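Local coordinates for acetone carboxylase alpha subunit (Xanthobacter autotrophicus Py2, PDB 5M45), which is the alpha subunit of a carboxylase complex of six chains and belongs to the hydantoinase B/oxoprolinase family, at residues W330-E335 with T378-P383; R502-S507 with G645-E650. All coordinates share one frame; numbering follows the deposited sequence.

Contact 1 (W330-E335 with T378-P383); sequences WRLDFE and TEFRLP
Trp330 to Asp333 and Thr378 to Arg381 run side by side as the parallel pair of a mixed four-stranded sheet, their axes 4.8 Å apart. Backbone bonds link them in the parallel pattern: Glu379 N donates to Trp330 O, Leu332 N to Glu379 O, Arg381 N to Leu332 O, and Phe334 N carries the series one residue past the strand, reaching Arg381 O at 2.9 Å. One face is charged. Arg331 NH1 meets Glu379 OE2 at 2.9 Å on the anti side of the carboxylate, with the guanidinium and carboxylate planes 70° apart. Arg381, its CG anti to the backbone N (chi1 175°), extends alongside segment 330-335, where its NH1 lies 3.1 Å from Asp333 OD1, on the syn side. Arg381 NH1 is also 2.9 Å from Glu335 OE2, which accepts from NH2 as well, giving an end-on grip by two nitrogens. Asp333 OD1 further takes the backbone N of Glu335 in an Asx turn, which probably helps place Glu335 beside the arginine. On the apolar face, Trp330 NE1 donates to Thr378 OG1 at 2.9 Å, while Leu332 CD1 sits over the centre of the indole and touches Thr378 CG2 at 3.6 Å. Farther along, Leu382 CD2 packs 3.5 Å from Phe334 CD1. Arg727 pairs with Asp333 OD2, adding a like charge near Arg381 that the two acids would probably offset. Strand 313-324 flanks 330-333 on its other edge, Glu775 hydrogen-bonds to the backbone of Phe380 and Leu382, and helices 257-282 and 349-361 cover the apolar face.

Contact 2 (R502-S507 with G645-E650); sequences RQIKAS and GGYVLE
Ser507 and Leu649 meet at the tight end of this contact, where the turn after strand 497-504 rests on the loop between helices 636-645 and 652-657. Leu649 N donates to Ser507 OG at 3.0 Å in an almost straight bond (176°). The hydroxyl is set there by its position anti to the carbonyl carbon (chi1 -72°), and Leu649 CB packs beside it. One step back, Ser507 N gives its hydrogen to Tyr647 O at 2.9 Å. Ala506 CB fits between Gly646 O, at 3.4 Å, and Leu649 CD2. The packing is looser toward the strand: the Ile504 side chain approaches Tyr647 obliquely, its CG2 4.0 Å from Tyr647 CD1 and its CD1 3.9 Å from Tyr647 OH. Here a water bridges the backbones, donating to Ile504 O and to Gly646 O at 2.7 Å each. Gly646, with positive phi, follows helix 636-645 in a Schellman motif, and its carbonyl accepts from this water. Chains of other proteins in the assembly also pack on Ile504, Tyr647 and Leu649. The polar part of the join uses backbone groups and one hydroxyl, with no salt bridge between the segments, and apolar packing completes it.

How the contacts relate
From the N terminus, contact 1 comes first: strand 330-333 is followed by helices 349-361 and 373-376, and the chain returns at 378-381 to complete the parallel pair. That loop of 42 residues is closed before contact 2 opens, so the two lie in series, neither nested nor crossed. Contact 2 spans 137 residues, 30 in strands and 16 in helices, and joins the end of strand 497-504, outermost of the five-stranded antiparallel sheet within this chain, to the loop after helix 636-645. The centres of contact 1 and contact 2 are about 39 Å apart, on opposite sides of the chain's centre. Contact 1 thus builds within one sheet, whereas contact 2 ties a sheet to a later helical region.

Contact 1 (W330-E335 with T378-P383)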
loop_
_atom_site.group_PDB
_atom_site.type_symbol
_atom_site.label_atom_id
_atom_site.label_comp_id
_atom_site.label_asym_id
_atom_site.label_seq_id
_atom_site.Cartn_x
_atom_site.Cartn_y
_atom_site.Cartn_z
ATOM N N TRP A 330 -0.775 35.009 -21.153
ATOM C CA TRP A 330 0.479 34.314 -21.483
ATOM C C TRP A 330 0.306 32.789 -21.571
ATOM O O TRP A 330 -0.705 32.245 -21.122
ATOM C CB TRP A 330 1.647 34.751 -20.583
ATOM C CG TRP A 330 1.660 34.275 -19.186
ATOM C CD1 TRP A 330 0.589 34.124 -18.353
ATOM C CD2 TRP A 330 2.810 33.910 -18.420
ATOM N NE1 TRP A 330 1.002 33.654 -17.132
ATOM C CE2 TRP A 330 2.357 33.520 -17.141
ATOM C CE3 TRP A 330 4.189 33.865 -18.691
ATOM C CZ2 TRP A 330 3.230 33.106 -16.143
ATOM C CZ3 TRP A 330 5.060 33.431 -17.708
ATOM C CH2 TRP A 330 4.578 33.073 -16.428
ATOM N N ARG A 331 1.269 32.142 -22.242
ATOM C CA ARG A 331 1.153 30.757 -22.631
ATOM C C ARG A 331 2.502 30.063 -22.483
ATOM O O ARG A 331 3.539 30.616 -22.874
ATOM C CB ARG A 331 0.621 30.657 -24.070
ATOM C CG ARG A 331 0.452 29.254 -24.619
ATOM C CD ARG A 331 -0.021 29.340 -26.085
ATOM N NE ARG A 331 -0.245 28.022 -26.674
ATOM C CZ ARG A 331 -1.316 27.265 -26.476
ATOM N NH1 ARG A 331 -2.329 27.693 -25.724
ATOM N NH2 ARG A 331 -1.374 26.062 -27.035
ATOM N N LEU A 332 2.475 28.853 -21.916
ATOM C CA LEU A 332 3.670 28.027 -21.755
ATOM C C LEU A 332 3.450 26.658 -22.387
ATOM O O LEU A 332 2.561 25.923 -21.957
ATOM C CB LEU A 332 4.030 27.895 -20.294
ATOM C CG LEU A 332 4.350 29.270 -19.681
ATOM C CD1 LEU A 332 3.183 29.778 -18.877
ATOM C CD2 LEU A 332 5.592 29.226 -18.791
ATOM N N ASP A 333 4.269 26.325 -23.397
ATOM C CA ASP A 333 4.111 25.119 -24.218
ATOM C C ASP A 333 5.376 24.273 -24.073
ATOM O O ASP A 333 6.485 24.754 -24.374
ATOM C CB ASP A 333 3.868 25.557 -25.678
ATOM C CG ASP A 333 3.573 24.378 -26.632
ATOM O OD1 ASP A 333 3.816 23.202 -26.317
ATOM O OD2 ASP A 333 3.063 24.645 -27.750
ATOM N N PHE A 334 5.212 23.024 -23.619
ATOM C CA PHE A 334 6.318 22.092 -23.334
ATOM C C PHE A 334 6.504 20.971 -24.390
ATOM O O PHE A 334 7.114 19.940 -24.098
ATOM C CB PHE A 334 6.184 21.561 -21.898
ATOM C CG PHE A 334 6.333 22.656 -20.859
ATOM C CD1 PHE A 334 5.244 23.455 -20.498
ATOM C CD2 PHE A 334 7.575 22.955 -20.312
ATOM C CE1 PHE A 334 5.401 24.497 -19.577
ATOM C CE2 PHE A 334 7.733 23.996 -19.413
ATOM C CZ PHE A 334 6.645 24.768 -19.040
ATOM N N GLU A 335 6.016 21.199 -25.620
ATOM C CA GLU A 335 6.332 20.374 -26.776
ATOM C C GLU A 335 7.813 20.064 -26.851
ATOM O O GLU A 335 8.633 20.987 -26.794
ATOM C CB GLU A 335 5.940 21.114 -28.069
ATOM C CG GLU A 335 6.327 20.443 -29.429
ATOM C CD GLU A 335 5.278 19.428 -29.906
ATOM O OE1 GLU A 335 5.438 18.730 -30.939
ATOM O OE2 GLU A 335 4.256 19.313 -29.228
ATOM N N THR A 378 -3.457 32.010 -17.107
ATOM C CA THR A 378 -2.289 31.392 -17.774
ATOM C C THR A 378 -2.741 30.188 -18.634
ATOM O O THR A 378 -3.583 29.413 -18.209
ATOM C CB THR A 378 -1.283 30.902 -16.698
ATOM O OG1 THR A 378 -0.973 31.950 -15.776
ATOM C CG2 THR A 378 -0.001 30.395 -17.331
ATOM N N GLU A 379 -2.222 30.071 -19.858
ATOM C CA GLU A 379 -2.500 28.899 -20.709
ATOM C C GLU A 379 -1.308 27.917 -20.645
ATOM O O GLU A 379 -0.153 28.358 -20.713
ATOM C CB GLU A 379 -2.728 29.307 -22.155
ATOM C CG GLU A 379 -3.971 30.145 -22.422
ATOM C CD GLU A 379 -3.964 30.762 -23.820
ATOM O OE1 GLU A 379 -4.630 31.807 -23.953
ATOM O OE2 GLU A 379 -3.222 30.315 -24.736
ATOM N N PHE A 380 -1.583 26.609 -20.474
ATOM C CA PHE A 380 -0.537 25.592 -20.425
ATOM C C PHE A 380 -0.786 24.514 -21.469
ATOM O O PHE A 380 -1.917 24.075 -21.648
ATOM C CB PHE A 380 -0.453 24.906 -19.048
ATOM C CG PHE A 380 -0.268 25.835 -17.859
ATOM C CD1 PHE A 380 1.006 26.210 -17.423
ATOM C CD2 PHE A 380 -1.372 26.243 -17.095
ATOM C CE1 PHE A 380 1.181 27.000 -16.289
ATOM C CE2 PHE A 380 -1.205 27.022 -15.956
ATOM C CZ PHE A 380 0.078 27.413 -15.572
ATOM N N ARG A 381 0.283 24.101 -22.161
ATOM C CA ARG A 381 0.226 22.953 -23.074
ATOM C C ARG A 381 1.311 21.915 -22.704
ATOM O O ARG A 381 2.520 22.191 -22.836
ATOM C CB ARG A 381 0.331 23.375 -24.555
ATOM C CG ARG A 381 0.391 22.186 -25.511
ATOM C CD ARG A 381 0.045 22.505 -26.976
ATOM N NE ARG A 381 0.060 21.291 -27.819
ATOM C CZ ARG A 381 1.152 20.678 -28.309
ATOM N NH1 ARG A 381 2.375 21.147 -28.100
ATOM N NH2 ARG A 381 1.013 19.579 -29.046
ATOM N N LEU A 382 0.857 20.747 -22.234
ATOM C CA LEU A 382 1.708 19.649 -21.796
ATOM C C LEU A 382 1.321 18.391 -22.570
ATOM O O LEU A 382 0.304 17.752 -22.255
ATOM C CB LEU A 382 1.546 19.365 -20.290
ATOM C CG LEU A 382 1.515 20.468 -19.222
ATOM C CD1 LEU A 382 1.607 19.896 -17.798
ATOM C CD2 LEU A 382 2.584 21.467 -19.451
ATOM N N PRO A 383 2.109 18.026 -23.596
ATOM C CA PRO A 383 1.671 16.898 -24.410
ATOM C C PRO A 383 1.509 15.599 -23.606
ATOM O O PRO A 383 2.323 15.326 -22.737
ATOM C CB PRO A 383 2.763 16.789 -25.470
ATOM C CG PRO A 383 3.238 18.179 -25.616
ATOM C CD PRO A 383 3.259 18.709 -24.192
#

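Contact 2 (R502-S507 with G645-E650)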
loop_
_atom_site.group_PDB
_atom_site.type_symbol
_atom_site.label_atom_id
_atom_site.label_comp_id
_atom_site.label_asym_id
_atom_site.label_seq_id
_atom_site.Cartn_x
_atom_site.Cartn_y
_atom_site.Cartn_z
ATOM N N ARG A 502 29.151 21.971 10.185
ATOM C CA ARG A 502 28.186 22.732 9.380
ATOM C C ARG A 502 28.912 23.949 8.844
ATOM O O ARG A 502 29.385 24.765 9.631
ATOM C CB ARG A 502 26.983 23.131 10.258
ATOM C CG ARG A 502 25.628 22.797 9.692
ATOM C CD ARG A 502 24.491 23.389 10.523
ATOM N NE ARG A 502 23.207 22.778 10.185
ATOM C CZ ARG A 502 22.026 23.144 10.643
ATOM N NH1 ARG A 502 20.944 22.504 10.196
ATOM N NH2 ARG A 502 21.911 24.141 11.524
ATOM N N GLN A 503 29.054 24.047 7.514
ATOM C CA GLN A 503 29.956 25.025 6.862
ATOM C C GLN A 503 29.327 25.539 5.559
ATOM O O GLN A 503 28.695 24.777 4.821
ATOM C CB GLN A 503 31.293 24.333 6.553
ATOM C CG GLN A 503 32.423 25.216 6.071
ATOM C CD GLN A 503 33.746 24.483 5.830
ATOM O OE1 GLN A 503 34.375 24.039 6.767
ATOM N NE2 GLN A 503 34.167 24.359 4.574
ATOM N N ILE A 504 29.567 26.813 5.244
ATOM C CA ILE A 504 29.212 27.374 3.943
ATOM C C ILE A 504 30.017 26.630 2.841
ATOM O O ILE A 504 31.200 26.307 3.034
ATOM C CB ILE A 504 29.514 28.893 3.902
ATOM C CG1 ILE A 504 28.601 29.648 4.873
ATOM C CG2 ILE A 504 29.377 29.433 2.474
ATOM C CD1 ILE A 504 28.970 31.108 5.052
ATOM N N LYS A 505 29.364 26.319 1.709
ATOM C CA LYS A 505 29.963 25.417 0.665
ATOM C C LYS A 505 30.742 26.240 -0.377
ATOM O O LYS A 505 30.144 26.830 -1.279
ATOM C CB LYS A 505 28.881 24.539 -0.016
ATOM C CG LYS A 505 29.433 23.470 -0.972
ATOM C CD LYS A 505 30.224 22.393 -0.242
ATOM C CE LYS A 505 30.699 21.313 -1.178
ATOM N NZ LYS A 505 31.926 20.679 -0.633
ATOM N N ALA A 506 32.062 26.279 -0.231
ATOM C CA ALA A 506 32.920 27.079 -1.102
ATOM C C ALA A 506 32.821 26.652 -2.566
ATOM O O ALA A 506 32.782 25.473 -2.883
ATOM C CB ALA A 506 34.366 27.006 -0.625
ATOM N N SER A 507 32.736 27.654 -3.436
ATOM C CA SER A 507 32.703 27.503 -4.905
ATOM C C SER A 507 31.474 26.773 -5.423
ATOM O O SER A 507 31.486 26.286 -6.577
ATOM C CB SER A 507 34.045 26.959 -5.462
ATOM O OG SER A 507 35.089 27.940 -5.393
ATOM N N GLY A 645 35.774 35.188 3.037
ATOM C CA GLY A 645 34.557 34.722 3.689
ATOM C C GLY A 645 34.215 33.243 3.509
ATOM O O GLY A 645 33.247 32.757 4.129
ATOM N N GLY A 646 34.983 32.520 2.682
ATOM C CA GLY A 646 34.724 31.091 2.402
ATOM C C GLY A 646 33.693 30.781 1.304
ATOM O O GLY A 646 33.222 29.647 1.197
ATOM N N TYR A 647 33.359 31.780 0.489
ATOM C CA TYR A 647 32.414 31.623 -0.621
ATOM C C TYR A 647 33.022 31.102 -1.932
ATOM O O TYR A 647 32.312 30.487 -2.749
ATOM C CB TYR A 647 31.631 32.933 -0.884
ATOM C CG TYR A 647 30.797 33.412 0.307
ATOM C CD1 TYR A 647 29.498 32.962 0.499
ATOM C CD2 TYR A 647 31.306 34.335 1.225
ATOM C CE1 TYR A 647 28.729 33.387 1.582
ATOM C CE2 TYR A 647 30.560 34.774 2.315
ATOM C CZ TYR A 647 29.269 34.314 2.485
ATOM O OH TYR A 647 28.500 34.719 3.558
ATOM N N VAL A 648 34.305 31.383 -2.148
ATOM C CA VAL A 648 35.033 31.030 -3.354
ATOM C C VAL A 648 36.440 30.571 -2.981
ATOM O O VAL A 648 37.122 31.251 -2.213
ATOM C CB VAL A 648 35.168 32.267 -4.289
ATOM C CG1 VAL A 648 36.117 31.982 -5.473
ATOM C CG2 VAL A 648 33.806 32.726 -4.790
ATOM N N LEU A 649 36.888 29.461 -3.561
ATOM C CA LEU A 649 38.263 28.976 -3.382
ATOM C C LEU A 649 39.278 29.869 -4.113
ATOM O O LEU A 649 39.061 30.245 -5.285
ATOM C CB LEU A 649 38.400 27.517 -3.862
ATOM C CG LEU A 649 37.591 26.442 -3.150
ATOM C CD1 LEU A 649 37.664 25.096 -3.889
ATOM C CD2 LEU A 649 38.068 26.273 -1.723
ATOM N N GLU A 650 40.383 30.163 -3.432
ATOM C CA GLU A 650 41.405 31.092 -3.932
ATOM C C GLU A 650 41.850 30.811 -5.383
ATOM O O GLU A 650 42.020 31.742 -6.177
ATOM C CB GLU A 650 42.625 31.086 -2.994
ATOM C CG GLU A 650 43.678 32.177 -3.296
ATOM C CD GLU A 650 44.685 31.802 -4.367
ATOM O OE1 GLU A 650 44.868 30.598 -4.619
ATOM O OE2 GLU A 650 45.314 32.708 -4.980
HETATM O O HOH W 1 33.426 27.896 3.278
#